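Local coordinates for antigen MTB48, Mycobacterial protein (Mycobacterium smegmatis, PDB 4WJ1) that is an ESX-1 type VII secretion-system protein, represented here by its PE and PPE domains, and is probably involved in DNA conjugation in the recipient strain, at residues D135-A143 against W255-L266. Residues are numbered along the deposited sequence; the frame is centred on the assembly and turned at random.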
ATOM      1  N   ASP A 135     -11.605 -16.474 -24.838  1.00 77.76           N
ATOM      2  CA  ASP A 135     -12.502 -16.668 -25.980  1.00 73.77           C
ATOM      3  C   ASP A 135     -11.820 -16.283 -27.295  1.00 68.09           C
ATOM      4  O   ASP A 135     -11.099 -15.272 -27.361  1.00 63.27           O
ATOM      5  CB  ASP A 135     -13.781 -15.833 -25.818  1.00 79.69           C
ATOM      6  CG  ASP A 135     -14.842 -16.525 -24.962  1.00 87.74           C
ATOM      7  OD1 ASP A 135     -14.482 -17.390 -24.129  1.00 92.25           O
ATOM      8  OD2 ASP A 135     -16.041 -16.188 -25.105  1.00 88.41           O
ATOM      9  N   GLU A 136     -12.051 -17.075 -28.344  1.00 64.58           N
ATOM     10  CA  GLU A 136     -11.648 -16.670 -29.690  1.00 63.14           C
ATOM     11  C   GLU A 136     -12.459 -15.448 -30.110  1.00 67.59           C
ATOM     12  O   GLU A 136     -13.609 -15.300 -29.697  1.00 72.19           O
ATOM     13  CB  GLU A 136     -11.840 -17.810 -30.688  1.00 59.33           C
ATOM     14  CG  GLU A 136     -10.696 -18.807 -30.740  1.00 62.18           C
ATOM     15  CD  GLU A 136     -10.907 -19.841 -31.824  1.00 73.30           C
ATOM     16  OE1 GLU A 136     -11.916 -20.581 -31.732  1.00 74.13           O
ATOM     17  OE2 GLU A 136     -10.088 -19.897 -32.774  1.00 82.02           O
HETATM   18  N   MSE A 137     -11.861 -14.573 -30.918  1.00 69.45           N
HETATM   19  CA  MSE A 137     -12.557 -13.375 -31.396  1.00 71.46           C
HETATM   20  C   MSE A 137     -12.353 -13.076 -32.878  1.00 66.81           C
HETATM   21  O   MSE A 137     -11.335 -13.446 -33.459  1.00 68.71           O
HETATM   22  CB  MSE A 137     -12.115 -12.146 -30.607  1.00 73.60           C
HETATM   23  CG  MSE A 137     -12.385 -12.192 -29.118  1.00 77.78           C
HETATM   24 SE   MSE A 137     -12.254 -10.367 -28.465  0.60 70.37          SE
HETATM   25  CE  MSE A 137     -13.494  -9.552 -29.740  1.00 38.76           C
ATOM     26  N   ASP A 138     -13.326 -12.387 -33.471  1.00 58.85           N
ATOM     27  CA  ASP A 138     -13.212 -11.856 -34.825  1.00 53.03           C
ATOM     28  C   ASP A 138     -12.385 -10.564 -34.818  1.00 48.68           C
ATOM     29  O   ASP A 138     -12.514  -9.756 -33.899  1.00 47.35           O
ATOM     30  CB  ASP A 138     -14.599 -11.597 -35.399  1.00 61.04           C
ATOM     31  CG  ASP A 138     -14.552 -10.865 -36.725  1.00 70.05           C
ATOM     32  OD1 ASP A 138     -14.411  -9.620 -36.719  1.00 71.00           O
ATOM     33  OD2 ASP A 138     -14.680 -11.535 -37.772  1.00 78.11           O
ATOM     34  N   TRP A 139     -11.550 -10.356 -35.833  1.00 42.76           N
ATOM     35  CA  TRP A 139     -10.594  -9.249 -35.784  1.00 44.00           C
ATOM     36  C   TRP A 139     -11.247  -7.871 -35.878  1.00 46.08           C
ATOM     37  O   TRP A 139     -10.778  -6.921 -35.248  1.00 44.87           O
ATOM     38  CB  TRP A 139      -9.532  -9.391 -36.878  1.00 43.08           C
ATOM     39  CG  TRP A 139      -9.976  -9.144 -38.288  1.00 38.48           C
ATOM     40  CD1 TRP A 139     -10.417 -10.073 -39.181  1.00 42.84           C
ATOM     41  CD2 TRP A 139      -9.955  -7.893 -38.987  1.00 36.45           C
ATOM     42  NE1 TRP A 139     -10.699  -9.475 -40.389  1.00 43.50           N
ATOM     43  CE2 TRP A 139     -10.422  -8.139 -40.296  1.00 38.22           C
ATOM     44  CE3 TRP A 139      -9.609  -6.588 -38.629  1.00 35.17           C
ATOM     45  CZ2 TRP A 139     -10.549  -7.126 -41.243  1.00 36.44           C
ATOM     46  CZ3 TRP A 139      -9.733  -5.578 -39.582  1.00 40.13           C
ATOM     47  CH2 TRP A 139     -10.200  -5.853 -40.866  1.00 37.21           C
ATOM     48  N   GLU A 140     -12.322  -7.748 -36.648  1.00 46.01           N
ATOM     49  CA  GLU A 140     -12.990  -6.456 -36.730  1.00 49.51           C
ATOM     50  C   GLU A 140     -13.688  -6.195 -35.400  1.00 48.12           C
ATOM     51  O   GLU A 140     -13.626  -5.088 -34.862  1.00 48.66           O
ATOM     52  CB  GLU A 140     -13.984  -6.397 -37.884  1.00 50.87           C
ATOM     53  CG  GLU A 140     -13.515  -7.102 -39.149  1.00 63.06           C
ATOM     54  CD  GLU A 140     -14.504  -6.969 -40.311  1.00 77.18           C
ATOM     55  OE1 GLU A 140     -15.529  -6.261 -40.149  1.00 74.70           O
ATOM     56  OE2 GLU A 140     -14.256  -7.575 -41.384  1.00 84.58           O
ATOM     57  N   ALA A 141     -14.324  -7.230 -34.858  1.00 43.85           N
ATOM     58  CA  ALA A 141     -14.981  -7.127 -33.563  1.00 40.41           C
ATOM     59  C   ALA A 141     -13.992  -6.705 -32.490  1.00 41.24           C
ATOM     60  O   ALA A 141     -14.322  -5.896 -31.626  1.00 47.48           O
ATOM     61  CB  ALA A 141     -15.629  -8.442 -33.188  1.00 46.16           C
ATOM     62  N   ALA A 142     -12.783  -7.256 -32.543  1.00 36.53           N
ATOM     63  CA  ALA A 142     -11.786  -6.957 -31.524  1.00 41.45           C
ATOM     64  C   ALA A 142     -11.200  -5.560 -31.723  1.00 40.79           C
ATOM     65  O   ALA A 142     -10.971  -4.830 -30.758  1.00 39.07           O
ATOM     66  CB  ALA A 142     -10.695  -8.010 -31.529  1.00 35.88           C
ATOM     67  N   ALA A 143     -10.964  -5.193 -32.978  1.00 38.44           N
ATOM     68  CA  ALA A 143     -10.459  -3.863 -33.303  1.00 35.07           C
ATOM     69  C   ALA A 143     -11.422  -2.804 -32.773  1.00 35.02           C
ATOM     70  O   ALA A 143     -11.004  -1.794 -32.205  1.00 38.24           O
ATOM     71  CB  ALA A 143     -10.261  -3.718 -34.808  1.00 32.85           C
ATOM     72  N   TRP A 255      -8.402 -10.934 -45.444  1.00 43.30           N
ATOM     73  CA  TRP A 255      -9.207 -11.126 -44.248  1.00 47.58           C
ATOM     74  C   TRP A 255      -8.495 -12.095 -43.324  1.00 42.05           C
ATOM     75  O   TRP A 255      -8.372 -11.848 -42.132  1.00 41.22           O
ATOM     76  CB  TRP A 255     -10.615 -11.640 -44.577  1.00 49.94           C
ATOM     77  CG  TRP A 255     -11.518 -11.649 -43.371  1.00 52.44           C
ATOM     78  CD1 TRP A 255     -12.419 -10.681 -43.007  1.00 56.77           C
ATOM     79  CD2 TRP A 255     -11.588 -12.662 -42.359  1.00 54.47           C
ATOM     80  NE1 TRP A 255     -13.047 -11.036 -41.829  1.00 55.01           N
ATOM     81  CE2 TRP A 255     -12.556 -12.246 -41.416  1.00 57.41           C
ATOM     82  CE3 TRP A 255     -10.927 -13.882 -42.158  1.00 66.80           C
ATOM     83  CZ2 TRP A 255     -12.871 -13.009 -40.281  1.00 66.89           C
ATOM     84  CZ3 TRP A 255     -11.247 -14.646 -41.031  1.00 69.94           C
ATOM     85  CH2 TRP A 255     -12.209 -14.201 -40.107  1.00 68.21           C
ATOM     86  N   ALA A 256      -8.008 -13.186 -43.896  1.00 42.99           N
ATOM     87  CA  ALA A 256      -7.304 -14.205 -43.137  1.00 42.38           C
ATOM     88  C   ALA A 256      -6.061 -13.645 -42.457  1.00 46.67           C
ATOM     89  O   ALA A 256      -5.824 -13.905 -41.270  1.00 55.80           O
ATOM     90  CB  ALA A 256      -6.932 -15.353 -44.038  1.00 45.85           C
HETATM   91  N   MSE A 257      -5.273 -12.879 -43.204  1.00 41.12           N
HETATM   92  CA  MSE A 257      -4.061 -12.276 -42.659  1.00 43.74           C
HETATM   93  C   MSE A 257      -4.362 -11.375 -41.474  1.00 41.24           C
HETATM   94  O   MSE A 257      -3.685 -11.439 -40.448  1.00 49.72           O
HETATM   95  CB  MSE A 257      -3.325 -11.477 -43.725  1.00 40.51           C
HETATM   96  CG  MSE A 257      -2.461 -12.316 -44.610  1.00 41.17           C
HETATM   97 SE   MSE A 257      -1.580 -11.173 -45.893  0.62 46.08          SE
HETATM   98  CE  MSE A 257      -0.535 -10.136 -44.620  1.00 40.29           C
ATOM     99  N   LEU A 258      -5.384 -10.545 -41.621  1.00 39.28           N
ATOM    100  CA  LEU A 258      -5.784  -9.639 -40.556  1.00 44.27           C
ATOM    101  C   LEU A 258      -6.323 -10.423 -39.369  1.00 45.27           C
ATOM    102  O   LEU A 258      -6.085 -10.062 -38.217  1.00 46.19           O
ATOM    103  CB  LEU A 258      -6.816  -8.634 -41.068  1.00 41.32           C
ATOM    104  CG  LEU A 258      -6.253  -7.683 -42.132  1.00 39.72           C
ATOM    105  CD1 LEU A 258      -7.342  -7.165 -43.033  1.00 39.16           C
ATOM    106  CD2 LEU A 258      -5.528  -6.529 -41.462  1.00 40.81           C
ATOM    107  N   GLN A 259      -7.038 -11.505 -39.650  1.00 40.86           N
ATOM    108  CA  GLN A 259      -7.536 -12.355 -38.580  1.00 41.76           C
ATOM    109  C   GLN A 259      -6.374 -12.969 -37.797  1.00 43.37           C
ATOM    110  O   GLN A 259      -6.405 -13.018 -36.561  1.00 45.35           O
ATOM    111  CB  GLN A 259      -8.450 -13.450 -39.138  1.00 42.94           C
ATOM    112  CG  GLN A 259      -9.018 -14.377 -38.078  1.00 41.61           C
ATOM    113  CD  GLN A 259      -9.889 -13.653 -37.076  1.00 48.52           C
ATOM    114  OE1 GLN A 259     -10.422 -12.583 -37.359  1.00 53.16           O
ATOM    115  NE2 GLN A 259     -10.028 -14.230 -35.887  1.00 44.91           N
ATOM    116  N   GLU A 260      -5.339 -13.421 -38.506  1.00 39.97           N
ATOM    117  CA  GLU A 260      -4.193 -13.999 -37.811  1.00 43.49           C
ATOM    118  C   GLU A 260      -3.413 -12.903 -37.064  1.00 44.43           C
ATOM    119  O   GLU A 260      -2.905 -13.145 -35.970  1.00 53.38           O
ATOM    120  CB  GLU A 260      -3.270 -14.781 -38.762  1.00 52.92           C
ATOM    121  CG  GLU A 260      -2.204 -15.581 -37.989  1.00 66.18           C
ATOM    122  CD  GLU A 260      -1.340 -16.544 -38.820  1.00 75.73           C
ATOM    123  OE1 GLU A 260      -1.511 -16.644 -40.051  1.00 71.96           O
ATOM    124  OE2 GLU A 260      -0.494 -17.239 -38.205  1.00 84.71           O
ATOM    125  N   GLN A 261      -3.351 -11.692 -37.616  1.00 41.97           N
ATOM    126  CA  GLN A 261      -2.779 -10.567 -36.879  1.00 41.83           C
ATOM    127  C   GLN A 261      -3.479 -10.355 -35.547  1.00 44.73           C
ATOM    128  O   GLN A 261      -2.831 -10.149 -34.517  1.00 45.34           O
ATOM    129  CB  GLN A 261      -2.864  -9.281 -37.682  1.00 40.24           C
ATOM    130  CG  GLN A 261      -1.690  -9.047 -38.581  1.00 54.41           C
ATOM    131  CD  GLN A 261      -1.948  -7.914 -39.561  1.00 58.36           C
ATOM    132  OE1 GLN A 261      -2.498  -6.877 -39.180  1.00 59.17           O
ATOM    133  NE2 GLN A 261      -1.551  -8.106 -40.827  1.00 52.68           N
ATOM    134  N   SER A 262      -4.806 -10.386 -35.578  1.00 37.09           N
ATOM    135  CA  SER A 262      -5.582 -10.150 -34.380  1.00 36.76           C
ATOM    136  C   SER A 262      -5.338 -11.247 -33.356  1.00 44.61           C
ATOM    137  O   SER A 262      -5.061 -10.969 -32.189  1.00 46.78           O
ATOM    138  CB  SER A 262      -7.054 -10.079 -34.707  1.00 37.18           C
ATOM    139  OG  SER A 262      -7.814  -9.959 -33.522  1.00 46.31           O
ATOM    140  N   GLU A 263      -5.443 -12.493 -33.798  1.00 40.39           N
ATOM    141  CA  GLU A 263      -5.264 -13.615 -32.904  1.00 40.12           C
ATOM    142  C   GLU A 263      -3.897 -13.566 -32.247  1.00 46.33           C
ATOM    143  O   GLU A 263      -3.778 -13.723 -31.025  1.00 50.53           O
ATOM    144  CB  GLU A 263      -5.451 -14.921 -33.661  1.00 40.09           C
ATOM    145  CG  GLU A 263      -6.891 -15.182 -33.997  1.00 41.75           C
ATOM    146  CD  GLU A 263      -7.050 -16.371 -34.902  1.00 53.11           C
ATOM    147  OE1 GLU A 263      -6.011 -16.970 -35.272  1.00 53.23           O
ATOM    148  OE2 GLU A 263      -8.207 -16.699 -35.244  1.00 58.79           O
ATOM    149  N   ASP A 264      -2.870 -13.325 -33.052  1.00 43.27           N
ATOM    150  CA  ASP A 264      -1.512 -13.288 -32.534  1.00 45.24           C
ATOM    151  C   ASP A 264      -1.334 -12.143 -31.546  1.00 44.39           C
ATOM    152  O   ASP A 264      -0.727 -12.326 -30.495  1.00 54.62           O
ATOM    153  CB  ASP A 264      -0.499 -13.182 -33.674  1.00 48.88           C
ATOM    154  CG  ASP A 264      -0.447 -14.445 -34.525  1.00 55.49           C
ATOM    155  OD1 ASP A 264      -1.039 -15.473 -34.123  1.00 61.84           O
ATOM    156  OD2 ASP A 264       0.188 -14.412 -35.599  1.00 63.06           O
ATOM    157  N   ALA A 265      -1.887 -10.978 -31.856  1.00 36.30           N
ATOM    158  CA  ALA A 265      -1.770  -9.835 -30.952  1.00 35.35           C
ATOM    159  C   ALA A 265      -2.488 -10.069 -29.637  1.00 41.18           C
ATOM    160  O   ALA A 265      -2.015  -9.649 -28.591  1.00 44.51           O
ATOM    161  CB  ALA A 265      -2.309  -8.585 -31.600  1.00 36.49           C
ATOM    162  N   LEU A 266      -3.641 -10.721 -29.689  1.00 41.95           N
ATOM    163  CA  LEU A 266      -4.420 -10.936 -28.484  1.00 39.22           C
ATOM    164  C   LEU A 266      -3.733 -11.988 -27.611  1.00 46.59           C
ATOM    165  O   LEU A 266      -3.711 -11.878 -26.385  1.00 48.58           O
ATOM    166  CB  LEU A 266      -5.845 -11.350 -28.839  1.00 39.78           C
ATOM    167  CG  LEU A 266      -6.746 -10.231 -29.364  1.00 40.99           C
ATOM    168  CD1 LEU A 266      -7.925 -10.801 -30.121  1.00 36.88           C
ATOM    169  CD2 LEU A 266      -7.222  -9.354 -28.211  1.00 36.92           C
TER
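Gln-259 reaches Met-137 and Trp-139 because its CG stands anti to the backbone N (chi1 -180°) and the chain then bends at chi2, bringing the two ends of the amide to the backbone where helix 139-147 begins. Gln-259 NE2 donates to Met-137 O at 2.9 Å, and Gln-259 OE1 accepts from Trp-139 N, also 2.9 Å, on a lone pair in its carbonyl plane. A second NE2 bond, to Glu-263 OE2, fixes the amide's rotation from within its own helix. The amide thus holds the backbone on both sides of Asp-138, which N-caps the helix, its OD1 accepting from Ala-141 N.

The Trp-139 indole is a knob among Trp-255, Leu-258, Gln-259 and Ser-262. Leu-258 CB lies over one face, 3.9 Å from the centroid of the five-membered ring, and Glu-140 CG covers the opposite face. The edge of the Trp-139 ring meets the face of Trp-255 in a T-shaped pair, planes 64° apart, with Trp-139 NE1 3.2 Å above the Trp-255 plane. At the base of the knob, Ser-262 CB packs on Trp-139 CB, while Ser-262 OG is hydrogen-bonded to His-231 NE2.

Within the PPE domain, this joins the start of helix 139-147 to helix 248-272, segment axes crossing at 51°, with Val-237 of helix 234-242 also touching Trp-139.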